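PDB 2C9L: BZLF1 trans-activator protein from Human herpesvirus 4, which binds methylated viral DNA as a homodimeric bZIP transcription factor and switches Epstein-Barr virus from latency to the lytic cycle. Local coordinates for residues S36-L41 / I58-D63. The protein carries 2 engineered substitutions. Sequence-based numbering, arbitrary orientation.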
loop_
_atom_site.group_PDB
_atom_site.type_symbol
_atom_site.label_atom_id
_atom_site.label_comp_id
_atom_site.label_asym_id
_atom_site.label_seq_id
_atom_site.Cartn_x
_atom_site.Cartn_y
_atom_site.Cartn_z
ATOM N N SER C 36 4.145 -3.442 -9.448
ATOM C CA SER C 36 4.192 -3.956 -10.809
ATOM C C SER C 36 4.415 -2.787 -11.768
ATOM O O SER C 36 5.187 -2.897 -12.716
ATOM C CB SER C 36 2.895 -4.692 -11.150
ATOM O OG SER C 36 1.786 -3.828 -11.033
ATOM N N GLU C 37 3.748 -1.664 -11.518
ATOM C CA GLU C 37 3.930 -0.485 -12.362
ATOM C C GLU C 37 5.395 -0.046 -12.311
ATOM O O GLU C 37 5.968 0.326 -13.325
ATOM C CB GLU C 37 3.049 0.675 -11.893
ATOM C CG GLU C 37 3.355 1.998 -12.600
ATOM C CD GLU C 37 2.557 3.172 -12.049
ATOM O OE1 GLU C 37 1.310 3.123 -12.105
ATOM O OE2 GLU C 37 3.177 4.146 -11.563
ATOM N N ASN C 38 5.986 -0.085 -11.118
ATOM C CA ASN C 38 7.387 0.292 -10.931
ATOM C C ASN C 38 8.253 -0.573 -11.846
ATOM O O ASN C 38 9.190 -0.082 -12.469
ATOM C CB ASN C 38 7.795 0.098 -9.460
ATOM C CG ASN C 38 9.270 0.414 -9.196
ATOM O OD1 ASN C 38 10.157 -0.376 -9.518
ATOM N ND2 ASN C 38 9.531 1.577 -8.603
ATOM N N ASP C 39 7.922 -1.858 -11.933
ATOM C CA ASP C 39 8.673 -2.778 -12.780
ATOM C C ASP C 39 8.465 -2.472 -14.261
ATOM O O ASP C 39 9.376 -2.659 -15.075
ATOM C CB ASP C 39 8.260 -4.222 -12.489
ATOM C CG ASP C 39 8.668 -4.677 -11.099
ATOM O OD1 ASP C 39 8.186 -5.743 -10.656
ATOM O OD2 ASP C 39 9.475 -3.971 -10.452
ATOM N N ARG C 40 7.271 -2.007 -14.617
ATOM C CA ARG C 40 6.994 -1.685 -16.009
ATOM C C ARG C 40 7.744 -0.437 -16.453
ATOM O O ARG C 40 8.313 -0.397 -17.542
ATOM C CB ARG C 40 5.494 -1.486 -16.234
ATOM C CG ARG C 40 4.664 -2.747 -16.060
ATOM C CD ARG C 40 3.295 -2.570 -16.696
ATOM N NE ARG C 40 3.417 -2.254 -18.117
ATOM C CZ ARG C 40 2.390 -2.090 -18.945
ATOM N NH1 ARG C 40 1.146 -2.212 -18.503
ATOM N NH2 ARG C 40 2.610 -1.802 -20.219
ATOM N N LEU C 41 7.750 0.583 -15.607
ATOM C CA LEU C 41 8.437 1.820 -15.938
ATOM C C LEU C 41 9.954 1.617 -16.022
ATOM O O LEU C 41 10.620 2.244 -16.844
ATOM C CB LEU C 41 8.092 2.904 -14.912
ATOM C CG LEU C 41 6.679 3.494 -14.982
ATOM C CD1 LEU C 41 6.216 3.921 -13.592
ATOM C CD2 LEU C 41 6.665 4.677 -15.948
ATOM N N ILE C 58 17.863 5.141 -9.644
ATOM C CA ILE C 58 16.746 5.041 -8.717
ATOM C C ILE C 58 16.754 3.636 -8.137
ATOM O O ILE C 58 16.090 2.735 -8.651
ATOM C CB ILE C 58 15.401 5.294 -9.426
ATOM C CG1 ILE C 58 15.429 6.659 -10.117
ATOM C CG2 ILE C 58 14.260 5.243 -8.413
ATOM C CD1 ILE C 58 14.150 6.997 -10.868
ATOM N N PRO C 59 17.512 3.432 -7.048
ATOM C CA PRO C 59 17.594 2.114 -6.416
ATOM C C PRO C 59 16.230 1.511 -6.113
ATOM O O PRO C 59 15.277 2.225 -5.806
ATOM C CB PRO C 59 18.414 2.388 -5.154
ATOM C CG PRO C 59 18.093 3.819 -4.840
ATOM C CD PRO C 59 18.145 4.459 -6.203
ATOM N N ARG C 60 16.144 0.191 -6.217
ATOM C CA ARG C 60 14.907 -0.523 -5.948
ATOM C C ARG C 60 14.650 -0.589 -4.447
ATOM O O ARG C 60 15.578 -0.522 -3.644
ATOM C CB ARG C 60 14.989 -1.940 -6.515
ATOM C CG ARG C 60 14.981 -2.012 -8.028
ATOM C CD ARG C 60 15.433 -3.384 -8.502
ATOM N NE ARG C 60 15.138 -3.604 -9.915
ATOM C CZ ARG C 60 13.920 -3.829 -10.395
ATOM N NH1 ARG C 60 12.880 -3.867 -9.572
ATOM N NH2 ARG C 60 13.741 -4.016 -11.696
ATOM N N THR C 61 13.382 -0.712 -4.076
ATOM C CA THR C 61 12.994 -0.804 -2.674
ATOM C C THR C 61 12.435 -2.199 -2.438
ATOM O O THR C 61 11.850 -2.798 -3.340
ATOM C CB THR C 61 11.903 0.242 -2.326
ATOM O OG1 THR C 61 12.487 1.549 -2.293
ATOM C CG2 THR C 61 11.268 -0.055 -0.973
ATOM N N PRO C 62 12.626 -2.749 -1.231
ATOM C CA PRO C 62 12.093 -4.088 -0.977
ATOM C C PRO C 62 10.567 -4.058 -0.983
ATOM O O PRO C 62 9.959 -3.008 -1.203
ATOM C CB PRO C 62 12.669 -4.431 0.394
ATOM C CG PRO C 62 12.778 -3.088 1.057
ATOM C CD PRO C 62 13.349 -2.239 -0.053
ATOM N N ASP C 63 9.954 -5.212 -0.750
ATOM C CA ASP C 63 8.502 -5.306 -0.726
ATOM C C ASP C 63 8.052 -6.224 0.407
ATOM O O ASP C 63 8.926 -6.866 1.029
ATOM C CB ASP C 63 7.986 -5.844 -2.063
ATOM C CG ASP C 63 8.350 -4.951 -3.237
ATOM O OD1 ASP C 63 9.557 -4.789 -3.516
ATOM O OD2 ASP C 63 7.425 -4.414 -3.883
ATOM O OXT ASP C 63 6.830 -6.294 0.655
#
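D39 and R60 meet across a gap between the long bZIP helix 2-48 and the C-terminal tail, which has folded back beside it so loosely that the nearest CA atoms, those of N38 and R60, stay 9.1 Å apart. Side chains alone bridge that distance, and they bury just 78 Å² between the two segments. R60 covers most of the span: its chain runs extended from CG to NE and brings the guanidinium edge-on to the aspartate. The salt bridge that results is long, with NH1 of R60 3.5 Å from OD2 of D39, and no hydrogen bond accompanies it. OD2 lies in the guanidinium plane, but a single oxygen meets a single nitrogen and the two planes are 56° apart, so the pairing is not bidentate. With chi1 at -67°, CG of D39 stands beside its own backbone N, and the carboxylate comes nearer the tail than the direction of its CB would suggest. NH1 also passes OD1 of N38 obliquely at 4.4 Å; that oxygen is taken by R42 NE, while ND2 of N38 serves E37 and N38 of the second subunit at the dimer interface. The stronger partner of the guanidinium is D55, whose carboxylate forms a salt bridge with NE. The tail is also held by hydrogen bonds from R42 to I58 O and from S35 to D63. The example thus illustrates a peripheral, solvent-exposed ion pair with little apolar burial: D39 probably adds only a weak electrostatic pull to a charge that D55 already balances.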